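Local coordinates for protein gamma-glutamyltranspeptidase (Streptomyces lincolnensis, PDB 6J3A) that probably acts as a gamma-glutamyltranspeptidase-like transferase of the Ntn-hydrolase clan, homologous to LmbA, at residues A[260-265]-A[269-274]; A[70-75]-A[485-490]; A[136-141]-A[187-192]; A[168-173]-A[183-188]; A[566-571]-A[576-581]. All blocks are in the same frame, centred on the assembly; numbering follows the deposited sequence.

Contact 1. Residues A[260-265]-A[269-274]; sequences PATYDW and TVCKAG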
# COMPACT_ATOMS: atom_id res chain seq x y z
N PRO A 260 24.06 -0.82 20.76
CA PRO A 260 23.23 -2.00 20.53
C PRO A 260 23.96 -3.28 20.87
O PRO A 260 25.18 -3.31 20.88
CB PRO A 260 22.97 -1.96 19.02
CG PRO A 260 24.18 -1.28 18.46
CD PRO A 260 24.56 -0.25 19.49
N ALA A 261 23.21 -4.34 21.15
CA ALA A 261 23.73 -5.70 21.13
C ALA A 261 23.78 -6.10 19.67
O ALA A 261 22.86 -5.81 18.91
CB ALA A 261 22.82 -6.62 21.93
N THR A 262 24.87 -6.74 19.27
CA THR A 262 25.11 -7.06 17.86
C THR A 262 25.66 -8.45 17.69
O THR A 262 26.30 -8.99 18.58
CB THR A 262 26.14 -6.13 17.22
OG1 THR A 262 27.40 -6.35 17.86
CG2 THR A 262 25.74 -4.65 17.35
N TYR A 263 25.44 -9.02 16.52
CA TYR A 263 25.98 -10.32 16.19
C TYR A 263 26.20 -10.42 14.68
O TYR A 263 25.31 -10.15 13.88
CB TYR A 263 25.06 -11.43 16.68
CG TYR A 263 25.67 -12.79 16.53
CD1 TYR A 263 26.77 -13.16 17.30
CD2 TYR A 263 25.16 -13.71 15.61
CE1 TYR A 263 27.35 -14.42 17.16
CE2 TYR A 263 25.73 -14.97 15.47
CZ TYR A 263 26.82 -15.32 16.24
OH TYR A 263 27.39 -16.56 16.11
N ASP A 264 27.42 -10.81 14.31
CA ASP A 264 27.81 -11.04 12.93
C ASP A 264 27.43 -12.45 12.46
O ASP A 264 27.79 -13.45 13.09
CB ASP A 264 29.31 -10.80 12.79
CG ASP A 264 29.70 -9.32 12.95
OD1 ASP A 264 28.82 -8.46 13.20
OD2 ASP A 264 30.90 -9.01 12.82
N TRP A 265 26.67 -12.51 11.37
CA TRP A 265 26.25 -13.78 10.78
C TRP A 265 26.22 -13.70 9.25
O TRP A 265 25.47 -12.90 8.68
CB TRP A 265 24.88 -14.20 11.31
CG TRP A 265 24.33 -15.43 10.64
CD1 TRP A 265 24.60 -16.74 10.95
CD2 TRP A 265 23.42 -15.47 9.53
NE1 TRP A 265 23.91 -17.59 10.11
CE2 TRP A 265 23.18 -16.83 9.23
CE3 TRP A 265 22.79 -14.48 8.76
CZ2 TRP A 265 22.33 -17.23 8.19
CZ3 TRP A 265 21.95 -14.87 7.73
CH2 TRP A 265 21.73 -16.23 7.45
N THR A 269 25.37 -8.12 9.94
CA THR A 269 25.35 -7.83 11.37
C THR A 269 23.92 -7.44 11.71
O THR A 269 23.37 -6.55 11.08
CB THR A 269 26.25 -6.64 11.72
OG1 THR A 269 27.57 -6.87 11.21
CG2 THR A 269 26.31 -6.41 13.24
N VAL A 270 23.34 -8.10 12.70
CA VAL A 270 22.03 -7.70 13.21
C VAL A 270 22.22 -6.90 14.49
O VAL A 270 22.97 -7.31 15.36
CB VAL A 270 21.14 -8.91 13.50
CG1 VAL A 270 19.74 -8.43 13.87
CG2 VAL A 270 21.07 -9.81 12.27
N CYS A 271 21.53 -5.76 14.58
CA CYS A 271 21.55 -4.89 15.76
C CYS A 271 20.22 -4.96 16.50
O CYS A 271 19.16 -4.88 15.88
CB CYS A 271 21.82 -3.44 15.37
SG CYS A 271 23.40 -3.24 14.52
N LYS A 272 20.31 -5.07 17.83
CA LYS A 272 19.15 -5.18 18.71
C LYS A 272 19.35 -4.34 19.96
O LYS A 272 20.44 -3.84 20.21
CB LYS A 272 18.95 -6.63 19.14
CG LYS A 272 18.78 -7.63 18.00
CD LYS A 272 17.49 -7.40 17.21
CE LYS A 272 16.27 -7.91 17.95
NZ LYS A 272 14.99 -7.37 17.41
N ALA A 273 18.29 -4.21 20.75
CA ALA A 273 18.40 -3.60 22.08
C ALA A 273 19.03 -4.58 23.05
O ALA A 273 18.86 -5.79 22.89
CB ALA A 273 17.03 -3.18 22.59
N GLY A 274 19.74 -4.05 24.04
CA GLY A 274 20.40 -4.85 25.08
C GLY A 274 19.48 -5.77 25.87
O GLY A 274 18.25 -5.64 25.78
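Ala261 and Lys272 pair through two backbone bonds, as do Tyr263 and Val270 two residues further along. The N-H of Lys272 is satisfied by the carbonyl of Ala261, with N to O at 2.9 Å. Its counterpart, from Ala261 N to Lys272 O, is 3.0 Å long and the more bent of the two. Val270 N reaches Tyr263 O at 3.1 Å, while Tyr263 N gives its hydrogen to Val270 O. Thr262 and Asp264 face Cys271 and Thr269 at the non-hydrogen-bonded positions, where CA-H groups lean on carbonyl oxygens. The two strands, 256-265 and 268-272, form an antiparallel beta hairpin. The outer backbone bonds of Thr269 and Cys271 go to Leu489 and Ile487. With its OG1 beside the backbone N (chi1 -54°), Thr269 donates to Asp264 OD1 over 2.8 Å, arriving from above the carboxylate plane. A valine in its place would probably leave this carboxylate oxygen without its hydroxyl donor and free the aspartate to turn. On the same face Thr262 CG2 packs against Cys271 SG at 3.9 Å. On the opposite face the carbon surfaces of Ala261, Tyr263 and Val270 suit the cover of helix 280-288, with helix 506-519 also over Val270. Lys272 bends its chain away from the hairpin, and its ammonium is held by Asp507, Thr484, Ser486 and the carbonyl of Pro485.

Contact 2. Residues A[70-75]-A[485-490]; sequences GEVRVL and PSIALR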
# COMPACT_ATOMS: atom_id res chain seq x y z
N GLY A 70 27.12 7.78 10.67
CA GLY A 70 27.69 7.20 11.89
C GLY A 70 27.18 5.86 12.41
O GLY A 70 26.73 4.99 11.65
N GLU A 71 27.26 5.72 13.73
CA GLU A 71 27.07 4.46 14.46
C GLU A 71 25.61 4.12 14.73
O GLU A 71 24.81 5.00 15.09
CB GLU A 71 27.79 4.52 15.81
CG GLU A 71 29.26 4.09 15.80
CD GLU A 71 29.93 4.33 17.15
OE1 GLU A 71 31.16 4.59 17.15
OE2 GLU A 71 29.25 4.27 18.21
N VAL A 72 25.30 2.83 14.61
CA VAL A 72 24.02 2.30 15.05
C VAL A 72 23.92 2.43 16.58
O VAL A 72 24.79 1.97 17.32
CB VAL A 72 23.80 0.84 14.60
CG1 VAL A 72 22.50 0.26 15.16
CG2 VAL A 72 23.73 0.77 13.10
N ARG A 73 22.84 3.04 17.03
CA ARG A 73 22.70 3.53 18.39
C ARG A 73 21.28 3.20 18.86
O ARG A 73 20.34 3.25 18.07
CB ARG A 73 22.98 5.04 18.38
CG ARG A 73 23.44 5.66 19.68
CD ARG A 73 24.89 5.32 20.02
NE ARG A 73 25.25 5.93 21.30
CZ ARG A 73 25.98 5.38 22.27
NH1 ARG A 73 26.49 4.15 22.16
NH2 ARG A 73 26.20 6.07 23.39
N VAL A 74 21.15 2.82 20.13
CA VAL A 74 19.86 2.51 20.77
C VAL A 74 19.45 3.68 21.65
O VAL A 74 20.26 4.21 22.40
CB VAL A 74 19.96 1.24 21.66
CG1 VAL A 74 18.72 1.06 22.52
CG2 VAL A 74 20.15 -0.00 20.81
N LEU A 75 18.17 4.06 21.56
CA LEU A 75 17.58 5.08 22.43
C LEU A 75 16.53 4.39 23.30
O LEU A 75 15.47 4.00 22.82
CB LEU A 75 16.98 6.23 21.62
CG LEU A 75 16.21 7.32 22.37
CD1 LEU A 75 16.90 7.79 23.64
CD2 LEU A 75 15.97 8.50 21.45
N PRO A 485 12.91 -3.87 18.35
CA PRO A 485 13.16 -3.54 16.95
C PRO A 485 14.51 -4.07 16.46
O PRO A 485 15.34 -4.50 17.27
CB PRO A 485 13.14 -2.00 16.93
CG PRO A 485 13.48 -1.59 18.32
CD PRO A 485 13.12 -2.72 19.25
N SER A 486 14.73 -4.01 15.15
CA SER A 486 15.95 -4.52 14.52
C SER A 486 16.49 -3.55 13.50
O SER A 486 15.73 -2.82 12.84
CB SER A 486 15.69 -5.85 13.81
OG SER A 486 15.03 -6.77 14.65
N ILE A 487 17.81 -3.54 13.38
CA ILE A 487 18.49 -2.95 12.24
C ILE A 487 19.52 -3.97 11.75
O ILE A 487 20.26 -4.55 12.55
CB ILE A 487 19.12 -1.58 12.57
CG1 ILE A 487 18.02 -0.52 12.66
CG2 ILE A 487 20.15 -1.18 11.51
CD1 ILE A 487 18.50 0.91 12.87
N ALA A 488 19.57 -4.21 10.45
CA ALA A 488 20.53 -5.15 9.87
C ALA A 488 21.55 -4.43 9.03
O ALA A 488 21.21 -3.56 8.24
CB ALA A 488 19.85 -6.23 9.06
N LEU A 489 22.82 -4.79 9.24
CA LEU A 489 23.93 -4.34 8.41
C LEU A 489 24.33 -5.45 7.43
O LEU A 489 24.15 -6.64 7.72
CB LEU A 489 25.13 -3.96 9.27
CG LEU A 489 24.88 -3.22 10.59
CD1 LEU A 489 26.19 -2.83 11.26
CD2 LEU A 489 24.05 -1.98 10.36
N ARG A 490 24.84 -5.05 6.28
CA ARG A 490 25.49 -5.97 5.34
C ARG A 490 26.87 -5.39 5.09
O ARG A 490 26.98 -4.25 4.63
CB ARG A 490 24.69 -6.08 4.04
CG ARG A 490 25.26 -7.03 3.00
CD ARG A 490 25.05 -8.48 3.39
NE ARG A 490 25.50 -9.40 2.34
CZ ARG A 490 26.78 -9.71 2.07
NH1 ARG A 490 27.79 -9.19 2.77
NH2 ARG A 490 27.05 -10.55 1.07
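Val72 sets CG1 anti to its backbone N (chi1 176°), and this leaves CG2 as the methyl that meets both Ile487 and Leu489 of strand 486-490. In Leu489 the first torsion is -39°, which keeps CG beside the backbone N and brings the CD2 branch up to the valine. The closest approach is Val72 CG2 to Leu489 CD2, at 3.9 Å, and these two side chains slide past each other in opposite directions. Ile487 offers its short branch instead, with its CG2 lying 4.4 Å from Val72 CG2. A single valine methyl thus touches two residues on the same face of one strand. The backbones stay well apart, with Val72 CA and Ile487 CA separated by 8.1 Å, and no hydrogen bond joins the segments. Branched apolar residues suit this place because the two segments meet here through methyl groups. Ile487 also packs on Leu64 and Ala66, while Val72 leans on Pro260, so the apolar packing continues onto strands 61-66 and 256-265. Val72 sits at the entry to strand 73-77, and its packing on a strand to which it is not hydrogen-bonded is consistent with the layered alpha-beta-beta-alpha fold of the Ntn-hydrolase clan.

Contact 3. Residues A[136-141]-A[187-192]; sequences GYAEHG and TLAATW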
# COMPACT_ATOMS: atom_id res chain seq x y z
N GLY A 136 -4.92 16.30 15.01
CA GLY A 136 -6.01 16.31 14.03
C GLY A 136 -6.88 15.06 14.08
O GLY A 136 -8.10 15.15 14.10
N TYR A 137 -6.25 13.89 14.12
CA TYR A 137 -7.00 12.63 14.20
C TYR A 137 -7.64 12.43 15.58
O TYR A 137 -8.66 11.76 15.70
CB TYR A 137 -6.12 11.44 13.85
CG TYR A 137 -5.73 11.41 12.39
CD1 TYR A 137 -6.71 11.31 11.39
CD2 TYR A 137 -4.40 11.50 11.99
CE1 TYR A 137 -6.37 11.30 10.04
CE2 TYR A 137 -4.05 11.50 10.64
CZ TYR A 137 -5.04 11.39 9.68
OH TYR A 137 -4.71 11.37 8.34
N ALA A 138 -7.04 13.03 16.60
CA ALA A 138 -7.57 12.95 17.94
C ALA A 138 -8.85 13.78 18.06
O ALA A 138 -9.87 13.26 18.52
CB ALA A 138 -6.54 13.41 18.95
N GLU A 139 -8.79 15.04 17.65
CA GLU A 139 -9.96 15.92 17.78
C GLU A 139 -11.01 15.75 16.67
O GLU A 139 -12.19 15.72 16.97
CB GLU A 139 -9.56 17.40 18.00
CG GLU A 139 -9.39 18.25 16.76
CD GLU A 139 -9.15 19.71 17.09
OE1 GLU A 139 -10.12 20.43 17.42
OE2 GLU A 139 -7.99 20.15 17.01
N HIS A 140 -10.58 15.62 15.42
CA HIS A 140 -11.53 15.51 14.28
C HIS A 140 -11.85 14.09 13.84
O HIS A 140 -12.79 13.89 13.08
CB HIS A 140 -11.04 16.29 13.06
CG HIS A 140 -10.77 17.74 13.34
ND1 HIS A 140 -11.76 18.63 13.68
CD2 HIS A 140 -9.61 18.44 13.34
CE1 HIS A 140 -11.24 19.83 13.86
NE2 HIS A 140 -9.93 19.74 13.66
N GLY A 141 -11.04 13.12 14.26
CA GLY A 141 -11.41 11.70 14.19
C GLY A 141 -10.78 10.84 13.11
O GLY A 141 -10.16 11.34 12.17
N THR A 187 -10.04 14.88 24.58
CA THR A 187 -9.19 15.14 25.74
C THR A 187 -7.69 14.98 25.38
O THR A 187 -6.88 15.85 25.69
CB THR A 187 -9.56 14.23 26.93
OG1 THR A 187 -10.97 14.34 27.20
CG2 THR A 187 -8.80 14.65 28.17
N LEU A 188 -7.35 13.87 24.74
CA LEU A 188 -5.97 13.64 24.30
C LEU A 188 -5.53 14.78 23.39
O LEU A 188 -4.41 15.30 23.51
CB LEU A 188 -5.84 12.30 23.59
CG LEU A 188 -4.53 12.02 22.83
CD1 LEU A 188 -3.34 11.97 23.77
CD2 LEU A 188 -4.63 10.72 22.06
N ALA A 189 -6.42 15.17 22.49
CA ALA A 189 -6.17 16.30 21.62
C ALA A 189 -5.89 17.57 22.42
O ALA A 189 -4.92 18.26 22.15
CB ALA A 189 -7.34 16.52 20.69
N ALA A 190 -6.74 17.85 23.41
CA ALA A 190 -6.56 19.01 24.31
C ALA A 190 -5.21 19.00 25.07
O ALA A 190 -4.58 20.06 25.29
CB ALA A 190 -7.71 19.09 25.31
N THR A 191 -4.79 17.79 25.44
CA THR A 191 -3.56 17.57 26.18
C THR A 191 -2.31 17.97 25.40
O THR A 191 -1.41 18.62 25.97
CB THR A 191 -3.45 16.09 26.62
OG1 THR A 191 -4.60 15.75 27.41
CG2 THR A 191 -2.18 15.83 27.46
N TRP A 192 -2.22 17.58 24.13
CA TRP A 192 -1.09 18.00 23.28
C TRP A 192 -1.17 19.49 22.96
O TRP A 192 -0.14 20.16 22.88
CB TRP A 192 -0.98 17.19 21.98
CG TRP A 192 -0.79 15.70 22.12
CD1 TRP A 192 -1.32 14.73 21.32
CD2 TRP A 192 -0.02 15.00 23.12
NE1 TRP A 192 -0.93 13.48 21.74
CE2 TRP A 192 -0.14 13.62 22.84
CE3 TRP A 192 0.75 15.41 24.22
CZ2 TRP A 192 0.48 12.65 23.62
CZ3 TRP A 192 1.36 14.45 24.98
CH2 TRP A 192 1.23 13.09 24.69
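Ala138 and Ala189 meet methyl to methyl, with CB to CB at 3.7 Å, where helix 127-140 nears its end against the first turn of helix 186-200. Their CA atoms lie only 5.2 Å apart, an approach that longer side chains at these two positions would hinder; alanine therefore suits both. Glu139 CB adds to the tight part, 3.6 Å from Ala189 CB, and the alanine methyl is thus lodged against two successive residues of the other helix. This is close helix-to-helix packing through small residues, and it joins two helices of the helical part of the gamma-glutamyltranspeptidase fold. It is entirely van der Waals, since no hydrogen bond crosses between 136-141 and 187-192. Toward the interior, Leu188 packs on Val49 of helix 36-50, and Trp192 meets Phe45 edge-to-face. The other side, with Ala190 and His140, is more exposed to solvent. Glu139 extends beyond CG there, and its OE2 forms a salt bridge with Lys193, one turn along from Ala189. The glutamate's CG also rests over the centre of the His140 ring, 3.4 Å above its plane. On a different flank of helix 127-140, Tyr137 OH hydrogen-bonds Arg617 of the second subunit.

Contact 4. Residues A[168-173]-A[183-188]; sequences DVYLPG and LRNPTL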
# COMPACT_ATOMS: atom_id res chain seq x y z
N ASP A 168 -15.97 7.07 30.03
CA ASP A 168 -16.16 8.45 29.54
C ASP A 168 -15.54 8.71 28.17
O ASP A 168 -16.07 9.49 27.38
CB ASP A 168 -15.55 9.49 30.52
CG ASP A 168 -16.26 9.53 31.86
OD1 ASP A 168 -17.44 9.12 31.95
OD2 ASP A 168 -15.63 9.98 32.84
N VAL A 169 -14.40 8.09 27.92
CA VAL A 169 -13.65 8.29 26.68
C VAL A 169 -14.06 7.28 25.60
O VAL A 169 -14.26 7.66 24.44
CB VAL A 169 -12.14 8.23 26.95
CG1 VAL A 169 -11.34 8.31 25.66
CG2 VAL A 169 -11.74 9.35 27.90
N TYR A 170 -14.20 6.01 25.98
CA TYR A 170 -14.40 4.92 25.01
C TYR A 170 -15.83 4.39 24.89
O TYR A 170 -16.14 3.67 23.94
CB TYR A 170 -13.42 3.77 25.30
CG TYR A 170 -11.99 4.15 24.97
CD1 TYR A 170 -11.56 4.23 23.64
CD2 TYR A 170 -11.07 4.46 25.97
CE1 TYR A 170 -10.24 4.59 23.32
CE2 TYR A 170 -9.76 4.82 25.66
CZ TYR A 170 -9.35 4.88 24.34
OH TYR A 170 -8.05 5.23 24.05
N LEU A 171 -16.69 4.74 25.85
CA LEU A 171 -18.10 4.36 25.82
C LEU A 171 -18.98 5.60 26.03
O LEU A 171 -19.90 5.57 26.85
CB LEU A 171 -18.39 3.33 26.91
CG LEU A 171 -17.71 1.96 26.85
CD1 LEU A 171 -18.13 1.14 28.07
CD2 LEU A 171 -18.07 1.19 25.59
N PRO A 172 -18.72 6.70 25.29
CA PRO A 172 -19.61 7.86 25.43
C PRO A 172 -21.05 7.46 25.12
O PRO A 172 -21.31 6.90 24.04
CB PRO A 172 -19.09 8.84 24.38
CG PRO A 172 -18.38 7.99 23.38
CD PRO A 172 -17.78 6.87 24.17
N GLY A 173 -21.95 7.70 26.07
CA GLY A 173 -23.34 7.22 26.00
C GLY A 173 -23.48 5.71 25.95
O GLY A 173 -24.48 5.19 25.47
N LEU A 183 -13.97 8.04 15.13
CA LEU A 183 -13.64 7.85 16.55
C LEU A 183 -12.81 9.04 16.99
O LEU A 183 -11.82 9.37 16.33
CB LEU A 183 -12.82 6.57 16.75
CG LEU A 183 -12.09 6.39 18.08
CD1 LEU A 183 -13.05 6.42 19.27
CD2 LEU A 183 -11.30 5.09 18.05
N ARG A 184 -13.19 9.66 18.11
CA ARG A 184 -12.47 10.81 18.65
C ARG A 184 -11.96 10.60 20.06
O ARG A 184 -12.48 9.78 20.82
CB ARG A 184 -13.37 12.03 18.66
CG ARG A 184 -13.54 12.69 17.31
CD ARG A 184 -14.54 13.82 17.42
NE ARG A 184 -14.99 14.24 16.10
CZ ARG A 184 -15.97 13.66 15.40
NH1 ARG A 184 -16.66 12.62 15.90
NH2 ARG A 184 -16.27 14.12 14.20
N ASN A 185 -10.93 11.37 20.39
CA ASN A 185 -10.46 11.54 21.76
C ASN A 185 -10.13 13.02 21.95
O ASN A 185 -8.96 13.41 21.87
CB ASN A 185 -9.26 10.62 22.03
CG ASN A 185 -8.85 10.60 23.50
OD1 ASN A 185 -9.12 11.54 24.26
ND2 ASN A 185 -8.18 9.54 23.90
N PRO A 186 -11.16 13.86 22.18
CA PRO A 186 -10.93 15.31 22.34
C PRO A 186 -10.04 15.70 23.53
O PRO A 186 -9.38 16.73 23.48
CB PRO A 186 -12.34 15.91 22.49
CG PRO A 186 -13.23 14.75 22.81
CD PRO A 186 -12.59 13.50 22.29
N THR A 187 -10.04 14.88 24.58
CA THR A 187 -9.19 15.14 25.74
C THR A 187 -7.69 14.98 25.38
O THR A 187 -6.88 15.85 25.69
CB THR A 187 -9.56 14.23 26.93
OG1 THR A 187 -10.97 14.34 27.20
CG2 THR A 187 -8.80 14.65 28.17
N LEU A 188 -7.35 13.87 24.74
CA LEU A 188 -5.97 13.64 24.30
C LEU A 188 -5.53 14.78 23.39
O LEU A 188 -4.41 15.30 23.51
CB LEU A 188 -5.84 12.30 23.59
CG LEU A 188 -4.53 12.02 22.83
CD1 LEU A 188 -3.34 11.97 23.77
CD2 LEU A 188 -4.63 10.72 22.06
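Val169 and Asn185 face each other with CA atoms 6.7 Å apart, where the end of one helix approaches the start of another. Helix 164-170 stops at Tyr170, and Leu171 leaves helical geometry with a psi of 48°. In the other segment the chain arrives extended through Leu183 and Arg184, and Asn185 is the N-cap of helix 186-200. Pro186 follows in the first helical turn, where a residue without an N-H costs nothing, because N-H groups of that turn have no carbonyl of the helix to bond to. Asn185 turns CG anti to its backbone N (chi1 -172°), and OD1 takes the N-H of Leu188 over 3.0 Å in an almost straight bond, from well above the carbonyl plane. Val169 CG1 packs on this amide, 3.8 Å from Asn185 ND2 and 4.0 Å from its CG. The same methyl also rests 3.8 Å above the Tyr170 ring plane, toward the rim, so it touches both the amide and the phenol ring. Tyr170 OH comes no nearer to Asn185 ND2 than 4.3 Å, which is packing and no bond; ND2 is instead hydrogen-bonded to the carbonyl of Gly453. Replacing Asn185 by an alanine is likely to leave the N-H of Leu188 uncapped, the Gly453 carbonyl without its donor and a gap beside the Val169 methyl. The backbone N of Asn185 is tied to Ala138 of helix 127-140, strand 448-449 sends Val448 against both Val169 and Tyr170, and helices 146-154 and 156-161 pack on Tyr170.

Contact 5. Residues A[566-571]-A[576-581]; sequences GIAAEL and HEVTVG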
# COMPACT_ATOMS: atom_id res chain seq x y z
N GLY A 566 2.36 -31.02 4.64
CA GLY A 566 3.36 -32.08 4.85
C GLY A 566 4.51 -31.68 5.76
O GLY A 566 5.23 -32.54 6.27
N ILE A 567 4.69 -30.37 5.95
CA ILE A 567 5.61 -29.84 6.97
C ILE A 567 4.99 -29.97 8.36
O ILE A 567 5.65 -30.42 9.30
CB ILE A 567 6.00 -28.38 6.66
CG1 ILE A 567 6.94 -28.36 5.46
CG2 ILE A 567 6.67 -27.71 7.87
CD1 ILE A 567 7.27 -26.98 4.91
N ALA A 568 3.73 -29.56 8.48
CA ALA A 568 2.95 -29.77 9.70
C ALA A 568 2.95 -31.24 10.10
O ALA A 568 3.11 -31.54 11.27
CB ALA A 568 1.53 -29.28 9.53
N ALA A 569 2.80 -32.13 9.12
CA ALA A 569 2.81 -33.58 9.37
C ALA A 569 4.20 -34.09 9.81
O ALA A 569 4.29 -35.00 10.63
CB ALA A 569 2.31 -34.36 8.16
N GLU A 570 5.25 -33.50 9.25
CA GLU A 570 6.64 -33.83 9.65
C GLU A 570 6.94 -33.47 11.09
O GLU A 570 7.60 -34.23 11.80
CB GLU A 570 7.67 -33.17 8.73
CG GLU A 570 8.17 -34.06 7.62
CD GLU A 570 9.01 -35.21 8.13
OE1 GLU A 570 10.21 -34.99 8.43
OE2 GLU A 570 8.47 -36.34 8.24
N LEU A 571 6.47 -32.31 11.52
CA LEU A 571 6.67 -31.84 12.88
C LEU A 571 5.92 -32.69 13.92
O LEU A 571 6.49 -32.98 14.97
CB LEU A 571 6.27 -30.37 13.00
CG LEU A 571 7.06 -29.40 12.11
CD1 LEU A 571 6.52 -27.98 12.18
CD2 LEU A 571 8.53 -29.39 12.47
N HIS A 576 6.27 -32.63 17.93
CA HIS A 576 5.70 -31.31 18.15
C HIS A 576 4.21 -31.41 18.40
O HIS A 576 3.53 -32.24 17.79
CB HIS A 576 5.92 -30.41 16.93
CG HIS A 576 7.35 -30.07 16.68
ND1 HIS A 576 7.95 -28.95 17.21
CD2 HIS A 576 8.30 -30.70 15.94
CE1 HIS A 576 9.21 -28.90 16.82
NE2 HIS A 576 9.45 -29.95 16.05
N GLU A 577 3.72 -30.59 19.32
CA GLU A 577 2.28 -30.37 19.48
C GLU A 577 1.87 -29.17 18.60
O GLU A 577 1.97 -28.01 19.01
CB GLU A 577 1.92 -30.16 20.95
CG GLU A 577 2.22 -31.37 21.84
CD GLU A 577 1.48 -32.65 21.44
OE1 GLU A 577 2.05 -33.75 21.61
OE2 GLU A 577 0.32 -32.55 20.96
N VAL A 578 1.43 -29.49 17.39
CA VAL A 578 1.18 -28.50 16.35
C VAL A 578 -0.26 -28.01 16.33
O VAL A 578 -1.19 -28.79 16.11
CB VAL A 578 1.50 -29.09 14.96
CG1 VAL A 578 1.19 -28.10 13.84
CG2 VAL A 578 2.96 -29.51 14.88
N THR A 579 -0.43 -26.70 16.52
CA THR A 579 -1.71 -26.04 16.30
C THR A 579 -1.66 -25.35 14.93
O THR A 579 -0.73 -24.58 14.65
CB THR A 579 -2.02 -25.01 17.42
OG1 THR A 579 -1.79 -25.61 18.71
CG2 THR A 579 -3.46 -24.57 17.36
N VAL A 580 -2.64 -25.64 14.08
CA VAL A 580 -2.75 -25.03 12.74
C VAL A 580 -3.63 -23.77 12.81
O VAL A 580 -4.85 -23.86 12.78
CB VAL A 580 -3.29 -26.02 11.68
CG1 VAL A 580 -3.30 -25.41 10.29
CG2 VAL A 580 -2.44 -27.28 11.64
N GLY A 581 -2.98 -22.60 12.89
CA GLY A 581 -3.68 -21.32 12.97
C GLY A 581 -4.21 -20.86 11.62
O GLY A 581 -3.95 -21.51 10.60
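Leu571 and His576 are joined by the one hydrogen bond between 566-571 and 576-581. His576 N donates to Leu571 O over 3.0 Å with 158° at the hydrogen, and this bond ties the last turn of the helix to the chain entering the strand. The same oxygen also lies at the edge of the imidazole, in the ring plane, 3.1 Å from His576 CD2, a close contact beside the bond.

Van der Waals packing sets leucine methylene and methyl against the imidazole. With chi1 at -67°, His576 places CG beside its backbone N and brings the ring against leucine: Leu571 CB is 3.6 Å from His576 CD2, and Leu571 CD2 is 3.7 Å from His576 NE2. Helix 565-573 is the connection of a beta-alpha-beta unit, whose parallel strands 556-560 and 577-581 lie side by side in a small mixed sheet. The apolar contacts come from Val578, which faces the helix from the second of these strands. Its CG2 touches Leu571 CB at 3.9 Å, and its CG1 comes within 4.5 Å of Ala568 CB. A small alanine suits the side of the helix turned to the strand, while the branched valine suits an extended backbone and fills the layer between. From helix 299-319, Val302 packs on Leu571, and Val306 on His576.

One polar partner lies beyond the two segments: His576 NE2 is hydrogen-bonded to His303 ND1 on that same helix, the two rings standing at about 90°.

Contacts 1 and 2 lie with centres 8 Å apart and touch: strand 268-272 runs between strand 486-490 and strand 256-265, and the latter is next to strand 73-77. Along the chain, contact 2 spans more than 400 residues and encloses contacts 3, 4 and 1. Contacts 3 and 4 have centres 10 Å apart and share the start of helix 186-200. They lie about 38 and 41 Å from contact 1, across the centre of the chain. Contact 5 comes last, its centre 31 Å from contact 1. Only contact 2 thus joins distant sequence; contacts 1, 4 and 5 are local, and contact 3 is intermediate.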